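Polyporopepsin (Irpex lacteus, PDB 1WKR) is a fungal aspartic endopeptidase of the pepsin family that clots milk and cleaves proteins with broad specificity. Local coordinates at residues 216-228 with 290-302. Sequence-based numbering, arbitrary orientation.
Sequences TLTLIASDAFAKY and YLIVGDLGSDSGE
Thr218 and Leu219 pair with Val293 and Gly294 as neighbouring parallel strands in the C-terminal lobe of a pepsin-like bilobal fold, an example of how a short strand, here 218-220, can run from residues beside the bound peptide to the start of a helix, 222-232. The axes of 218-220 and 293-295 come within 4.5 Å, and the bonds alternate as parallel pairing demands: Thr218 N to Ile292 O, Gly294 N to Thr218 O, Ile220 N to Gly294 O, Leu296 N to Ile220 O. Strand 306-308 flanks 218-220 as an antiparallel partner. Gly294 leaves room for Leu219, whose CD2 lies 3.5 Å from Gly294 C; Leu217 and Leu219 also pack on the bound peptide, and Leu219 stands about 8 Å, side chain to side chain, from the active-site Asp212.

Beyond the strands, helix 222-232 turns back over 293-295. With CG of Phe225 anti to the backbone N (chi1 -172°), Asp295 CB sits over one face of the Phe225 ring, 3.8 Å from the ring centroid, while Val293 O meets the ring edge in plane. Tyr228 likewise receives Val293 CG1 over a face, its OH being hydrogen-bonded to Gln272 OE1. Asp295 OD1 takes Ser222 OG on its syn lone pair at 2.7 Å and Gly297 N on the anti side, well out of the carboxylate plane, closing an Asx turn; OD2 reaches Ser222 O through a water.

At the helix's first turn the carboxylate of Asp223 grips Ser300 twice, through backbone and hydroxyl. An alanine here would remove both acceptors and would probably leave Ser300 N and OG without these partners and that turn less firmly held to the helix. Both bonds arrive on the syn sides of the carboxylate, somewhat out of its plane: Ser300 N to Asp223 OD1 at 2.8 Å, and Ser300 OG to Asp223 OD2 at 2.6 Å.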
ATOM      1  N   THR A 216       3.611  -1.045   5.661  1.00  3.76           N
ATOM      2  CA  THR A 216       5.007  -0.683   5.459  1.00  3.97           C
ATOM      3  C   THR A 216       5.836  -1.905   5.058  1.00  3.80           C
ATOM      4  O   THR A 216       6.572  -1.915   4.062  1.00  4.36           O
ATOM      5  CB  THR A 216       5.621  -0.082   6.721  1.00  4.37           C
ATOM      6  OG1 THR A 216       4.788   0.978   7.195  1.00  4.78           O
ATOM      7  CG2 THR A 216       7.017   0.478   6.450  1.00  5.71           C
ATOM      8  N   LEU A 217       5.810  -2.925   5.904  1.00  3.64           N
ATOM      9  CA  LEU A 217       6.682  -4.071   5.791  1.00  3.56           C
ATOM     10  C   LEU A 217       6.172  -5.068   4.742  1.00  3.33           C
ATOM     11  O   LEU A 217       5.042  -4.981   4.278  1.00  4.48           O
ATOM     12  CB  LEU A 217       6.786  -4.762   7.181  1.00  4.35           C
ATOM     13  CG  LEU A 217       7.390  -3.884   8.275  1.00  4.26           C
ATOM     14  CD1 LEU A 217       7.624  -4.717   9.536  1.00  5.56           C
ATOM     15  CD2 LEU A 217       8.713  -3.189   7.887  1.00  5.25           C
ATOM     16  N   THR A 218       7.056  -5.985   4.361  1.00  3.64           N
ATOM     17  CA  THR A 218       6.682  -7.121   3.566  1.00  3.48           C
ATOM     18  C   THR A 218       6.353  -8.233   4.557  1.00  3.55           C
ATOM     19  O   THR A 218       7.315  -8.813   5.180  1.00  4.42           O
ATOM     20  CB  THR A 218       7.801  -7.438   2.586  1.00  3.95           C
ATOM     21  OG1 THR A 218       7.937  -6.310   1.693  1.00  5.01           O
ATOM     22  CG2 THR A 218       7.522  -8.667   1.720  1.00  5.68           C
ATOM     23  N   LEU A 219       5.092  -8.442   4.843  1.00  3.60           N
ATOM     24  CA  LEU A 219       4.687  -9.328   5.924  1.00  4.36           C
ATOM     25  C   LEU A 219       4.352 -10.702   5.407  1.00  3.79           C
ATOM     26  O   LEU A 219       3.688 -10.868   4.362  1.00  4.63           O
ATOM     27  CB  LEU A 219       3.452  -8.752   6.656  1.00  5.04           C
ATOM     28  CG  LEU A 219       3.637  -7.405   7.354  1.00  3.48           C
ATOM     29  CD1 LEU A 219       2.293  -6.980   7.998  1.00  5.98           C
ATOM     30  CD2 LEU A 219       4.739  -7.509   8.404  1.00  5.36           C
ATOM     31  N   ILE A 220       4.789 -11.709   6.153  1.00  3.44           N
ATOM     32  CA  ILE A 220       4.523 -13.116   5.791  1.00  3.63           C
ATOM     33  C   ILE A 220       4.014 -13.885   6.969  1.00  3.19           C
ATOM     34  O   ILE A 220       4.312 -13.555   8.131  1.00  4.23           O
ATOM     35  CB  ILE A 220       5.818 -13.773   5.155  1.00  3.90           C
ATOM     36  CG1 ILE A 220       6.997 -13.758   6.163  1.00  4.41           C
ATOM     37  CG2 ILE A 220       6.169 -13.027   3.883  1.00  5.37           C
ATOM     38  CD1 ILE A 220       8.263 -14.402   5.598  1.00  5.04           C
ATOM     39  N   ALA A 221       3.222 -14.902   6.688  1.00  3.49           N
ATOM     40  CA  ALA A 221       2.627 -15.731   7.745  1.00  3.74           C
ATOM     41  C   ALA A 221       3.669 -16.207   8.752  1.00  4.44           C
ATOM     42  O   ALA A 221       4.818 -16.391   8.392  1.00  4.71           O
ATOM     43  CB  ALA A 221       1.926 -16.949   7.130  1.00  5.24           C
ATOM     44  N   SER A 222       3.236 -16.408   9.980  1.00  4.28           N
ATOM     45  CA  SER A 222       4.205 -16.675  11.068  1.00  4.24           C
ATOM     46  C   SER A 222       5.078 -17.854  10.863  1.00  4.90           C
ATOM     47  O   SER A 222       6.250 -17.818  11.228  1.00  4.87           O
ATOM     48  CB  SER A 222       3.380 -16.833  12.397  1.00  4.87           C
ATOM     49  OG  SER A 222       2.594 -15.676  12.641  1.00  5.19           O
ATOM     50  N   ASP A 223       4.532 -18.946  10.294  1.00  4.73           N
ATOM     51  CA  ASP A 223       5.357 -20.083  10.001  1.00  4.97           C
ATOM     52  C   ASP A 223       6.390 -19.826   8.936  1.00  5.04           C
ATOM     53  O   ASP A 223       7.535 -20.324   8.976  1.00  6.05           O
ATOM     54  CB  ASP A 223       4.460 -21.314   9.623  1.00  6.31           C
ATOM     55  CG  ASP A 223       3.377 -21.014   8.611  1.00  7.22           C
ATOM     56  OD1 ASP A 223       2.646 -20.012   8.686  1.00  6.97           O
ATOM     57  OD2 ASP A 223       3.187 -21.801   7.639  1.00 11.72           O
ATOM     58  N   ALA A 224       6.067 -18.959   7.937  1.00  5.14           N
ATOM     59  CA  ALA A 224       7.023 -18.526   6.930  1.00  4.97           C
ATOM     60  C   ALA A 224       8.050 -17.577   7.512  1.00  4.68           C
ATOM     61  O   ALA A 224       9.244 -17.681   7.182  1.00  4.77           O
ATOM     62  CB  ALA A 224       6.233 -17.815   5.827  1.00  4.97           C
ATOM     63  N   PHE A 225       7.634 -16.692   8.425  1.00  3.91           N
ATOM     64  CA  PHE A 225       8.581 -15.809   9.108  1.00  4.26           C
ATOM     65  C   PHE A 225       9.572 -16.583   9.898  1.00  3.98           C
ATOM     66  O   PHE A 225      10.778 -16.275   9.900  1.00  4.98           O
ATOM     67  CB  PHE A 225       7.782 -14.862  10.047  1.00  4.41           C
ATOM     68  CG  PHE A 225       8.621 -13.796  10.662  1.00  4.52           C
ATOM     69  CD1 PHE A 225       9.110 -12.732   9.922  1.00  5.13           C
ATOM     70  CD2 PHE A 225       8.907 -13.880  12.036  1.00  5.42           C
ATOM     71  CE1 PHE A 225       9.846 -11.749  10.513  1.00  6.08           C
ATOM     72  CE2 PHE A 225       9.675 -12.865  12.597  1.00  7.35           C
ATOM     73  CZ  PHE A 225      10.119 -11.778  11.864  1.00  6.48           C
ATOM     74  N   ALA A 226       9.180 -17.688  10.591  1.00  5.14           N
ATOM     75  CA  ALA A 226      10.169 -18.527  11.279  1.00  5.75           C
ATOM     76  C   ALA A 226      11.130 -19.105  10.336  1.00  5.12           C
ATOM     77  O   ALA A 226      12.340 -19.189  10.622  1.00  5.73           O
ATOM     78  CB  ALA A 226       9.382 -19.628  12.041  1.00  7.39           C
ATOM     79  N   LYS A 227      10.702 -19.563   9.156  1.00  4.95           N
ATOM     80  CA  LYS A 227      11.635 -20.135   8.135  1.00  4.92           C
ATOM     81  C   LYS A 227      12.610 -19.060   7.670  1.00  5.09           C
ATOM     82  O   LYS A 227      13.813 -19.348   7.441  1.00  5.10           O
ATOM     83  CB  LYS A 227      10.882 -20.677   6.934  1.00  5.40           C
ATOM     84  CG  LYS A 227      10.107 -21.965   7.318  1.00  6.46           C
ATOM     85  CD  LYS A 227       9.327 -22.481   6.052  1.00  9.62           C
ATOM     86  CE  LYS A 227       8.389 -23.591   6.554  1.00 10.83           C
ATOM     87  NZ  LYS A 227       7.609 -24.108   5.382  1.00 15.27           N
ATOM     88  N   TYR A 228      12.120 -17.827   7.471  1.00  4.45           N
ATOM     89  CA  TYR A 228      12.992 -16.728   7.015  1.00  4.55           C
ATOM     90  C   TYR A 228      14.031 -16.358   8.083  1.00  4.96           C
ATOM     91  O   TYR A 228      15.211 -16.117   7.750  1.00  5.14           O
ATOM     92  CB  TYR A 228      12.094 -15.560   6.697  1.00  4.82           C
ATOM     93  CG  TYR A 228      12.835 -14.318   6.238  1.00  4.63           C
ATOM     94  CD1 TYR A 228      13.388 -14.274   4.949  1.00  5.09           C
ATOM     95  CD2 TYR A 228      13.036 -13.228   7.075  1.00  5.31           C
ATOM     96  CE1 TYR A 228      14.064 -13.127   4.488  1.00  4.87           C
ATOM     97  CE2 TYR A 228      13.715 -12.094   6.612  1.00  4.85           C
ATOM     98  CZ  TYR A 228      14.183 -12.045   5.361  1.00  4.81           C
ATOM     99  OH  TYR A 228      14.860 -10.906   4.959  1.00  5.39           O
ATOM    100  N   TYR A 290      18.785  -3.742   9.544  1.00  4.99           N
ATOM    101  CA  TYR A 290      17.466  -4.165  10.020  1.00  5.41           C
ATOM    102  C   TYR A 290      16.644  -4.574   8.808  1.00  4.44           C
ATOM    103  O   TYR A 290      16.727  -3.969   7.720  1.00  5.72           O
ATOM    104  CB  TYR A 290      16.722  -3.012  10.779  1.00  5.79           C
ATOM    105  CG  TYR A 290      17.559  -2.507  11.921  1.00  5.97           C
ATOM    106  CD1 TYR A 290      17.679  -3.186  13.082  1.00  8.47           C
ATOM    107  CD2 TYR A 290      18.229  -1.293  11.795  1.00  8.55           C
ATOM    108  CE1 TYR A 290      18.494  -2.721  14.194  1.00  9.91           C
ATOM    109  CE2 TYR A 290      18.992  -0.782  12.891  1.00  9.67           C
ATOM    110  CZ  TYR A 290      19.044  -1.529  13.967  1.00  9.72           C
ATOM    111  OH  TYR A 290      19.886  -0.978  15.045  1.00 12.49           O
ATOM    112  N   LEU A 291      15.837  -5.598   8.940  1.00  4.89           N
ATOM    113  CA  LEU A 291      15.086  -6.190   7.840  1.00  4.63           C
ATOM    114  C   LEU A 291      13.682  -5.705   7.779  1.00  4.03           C
ATOM    115  O   LEU A 291      13.023  -5.453   8.815  1.00  5.37           O
ATOM    116  CB  LEU A 291      15.125  -7.693   7.888  1.00  5.05           C
ATOM    117  CG  LEU A 291      16.510  -8.343   8.027  1.00  4.61           C
ATOM    118  CD1 LEU A 291      16.417  -9.845   7.979  1.00  5.74           C
ATOM    119  CD2 LEU A 291      17.451  -7.789   6.949  1.00  4.94           C
ATOM    120  N   ILE A 292      13.144  -5.610   6.550  1.00  4.18           N
ATOM    121  CA  ILE A 292      11.758  -5.157   6.346  1.00  3.89           C
ATOM    122  C   ILE A 292      10.792  -6.289   6.076  1.00  4.34           C
ATOM    123  O   ILE A 292       9.622  -6.023   5.843  1.00  4.21           O
ATOM    124  CB  ILE A 292      11.657  -3.988   5.320  1.00  4.42           C
ATOM    125  CG1 ILE A 292      12.297  -4.306   3.942  1.00  4.55           C
ATOM    126  CG2 ILE A 292      12.304  -2.748   5.921  1.00  4.77           C
ATOM    127  CD1 ILE A 292      11.629  -5.443   3.211  1.00  5.11           C
ATOM    128  N   VAL A 293      11.258  -7.519   6.139  1.00  3.70           N
ATOM    129  CA  VAL A 293      10.379  -8.696   6.149  1.00  4.32           C
ATOM    130  C   VAL A 293       9.914  -8.908   7.549  1.00  4.07           C
ATOM    131  O   VAL A 293      10.766  -9.046   8.471  1.00  4.72           O
ATOM    132  CB  VAL A 293      11.099  -9.936   5.567  1.00  5.31           C
ATOM    133  CG1 VAL A 293      10.202 -11.167   5.692  1.00  5.92           C
ATOM    134  CG2 VAL A 293      11.473  -9.676   4.124  1.00  8.33           C
ATOM    135  N   GLY A 294       8.621  -8.904   7.782  1.00  4.18           N
ATOM    136  CA  GLY A 294       8.021  -9.038   9.112  1.00  4.51           C
ATOM    137  C   GLY A 294       7.012 -10.103   9.232  1.00  4.47           C
ATOM    138  O   GLY A 294       6.646 -10.736   8.222  1.00  4.81           O
ATOM    139  N   ASP A 295       6.519 -10.304  10.430  1.00  4.61           N
ATOM    140  CA  ASP A 295       5.559 -11.338  10.754  1.00  5.27           C
ATOM    141  C   ASP A 295       4.178 -10.789  10.591  1.00  4.73           C
ATOM    142  O   ASP A 295       3.799  -9.796  11.261  1.00  5.80           O
ATOM    143  CB  ASP A 295       5.811 -11.824  12.197  1.00  4.76           C
ATOM    144  CG  ASP A 295       5.122 -13.146  12.519  1.00  5.85           C
ATOM    145  OD1 ASP A 295       4.060 -13.446  11.985  1.00  5.53           O
ATOM    146  OD2 ASP A 295       5.715 -13.980  13.291  1.00  6.76           O
ATOM    147  N   LEU A 296       3.333 -11.404   9.744  1.00  4.42           N
ATOM    148  CA  LEU A 296       1.939 -11.019   9.606  1.00  4.67           C
ATOM    149  C   LEU A 296       1.139 -11.190  10.919  1.00  4.33           C
ATOM    150  O   LEU A 296       0.119 -10.544  11.073  1.00  5.30           O
ATOM    151  CB  LEU A 296       1.330 -11.869   8.484  1.00  4.65           C
ATOM    152  CG  LEU A 296      -0.121 -11.618   8.116  1.00  4.89           C
ATOM    153  CD1 LEU A 296      -0.375 -10.161   7.686  1.00  6.51           C
ATOM    154  CD2 LEU A 296      -0.545 -12.590   7.025  1.00  7.14           C
ATOM    155  N   GLY A 297       1.566 -12.138  11.754  1.00  4.38           N
ATOM    156  CA  GLY A 297       0.853 -12.319  13.011  1.00  4.92           C
ATOM    157  C   GLY A 297      -0.224 -13.339  12.944  1.00  5.10           C
ATOM    158  O   GLY A 297      -1.082 -13.420  13.876  1.00  5.56           O
ATOM    159  N   SER A 298      -0.235 -14.160  11.920  1.00  4.89           N
ATOM    160  CA  SER A 298      -1.168 -15.270  11.703  1.00  5.29           C
ATOM    161  C   SER A 298      -0.471 -16.364  10.912  1.00  5.25           C
ATOM    162  O   SER A 298       0.430 -16.037  10.107  1.00  4.58           O
ATOM    163  CB  SER A 298      -2.478 -14.813  11.000  1.00  5.88           C
ATOM    164  OG  SER A 298      -2.177 -14.110   9.836  1.00  8.18           O
ATOM    165  N   ASP A 299      -0.868 -17.619  11.075  1.00  5.97           N
ATOM    166  CA  ASP A 299      -0.275 -18.714  10.397  1.00  5.89           C
ATOM    167  C   ASP A 299      -0.848 -18.838   8.988  1.00  5.79           C
ATOM    168  O   ASP A 299      -1.965 -18.375   8.692  1.00  6.04           O
ATOM    169  CB  ASP A 299      -0.600 -20.027  11.113  1.00  7.46           C
ATOM    170  CG  ASP A 299       0.093 -20.116  12.449  1.00  9.49           C
ATOM    171  OD1 ASP A 299       1.092 -19.501  12.702  1.00 10.89           O
ATOM    172  OD2 ASP A 299      -0.375 -20.969  13.260  1.00 13.64           O
ATOM    173  N   SER A 300      -0.084 -19.471   8.119  1.00  5.35           N
ATOM    174  CA  SER A 300      -0.577 -19.737   6.754  1.00  5.31           C
ATOM    175  C   SER A 300      -1.774 -20.656   6.759  1.00  5.48           C
ATOM    176  O   SER A 300      -1.975 -21.412   7.719  1.00  5.72           O
ATOM    177  CB  SER A 300       0.591 -20.358   5.918  1.00  5.15           C
ATOM    178  OG  SER A 300       0.920 -21.630   6.388  1.00  7.00           O
ATOM    179  N   GLY A 301      -2.567 -20.592   5.716  1.00  4.61           N
ATOM    180  CA  GLY A 301      -3.831 -21.380   5.582  1.00  5.17           C
ATOM    181  C   GLY A 301      -5.050 -20.586   5.970  1.00  5.60           C
ATOM    182  O   GLY A 301      -6.112 -21.183   5.996  1.00  6.55           O
ATOM    183  N   GLU A 302      -4.948 -19.299   6.238  1.00  5.64           N
ATOM    184  CA  GLU A 302      -6.116 -18.506   6.594  1.00  6.48           C
ATOM    185  C   GLU A 302      -6.682 -17.754   5.417  1.00  5.72           C
ATOM    186  O   GLU A 302      -7.629 -16.929   5.614  1.00  7.74           O
ATOM    187  CB  GLU A 302      -5.767 -17.511   7.705  1.00  6.91           C
ATOM    188  CG  GLU A 302      -5.407 -18.250   8.982  1.00  9.26           C
ATOM    189  CD  GLU A 302      -5.378 -17.208  10.237  1.00  9.90           C
ATOM    190  OE1 GLU A 302      -5.463 -16.057   9.995  1.00 14.54           O
ATOM    191  OE2 GLU A 302      -5.324 -17.798  11.318  1.00 18.09           O
TER
HETATM  192  O   HOH W   1       6.780 -16.508  13.539  1.00  7.09           O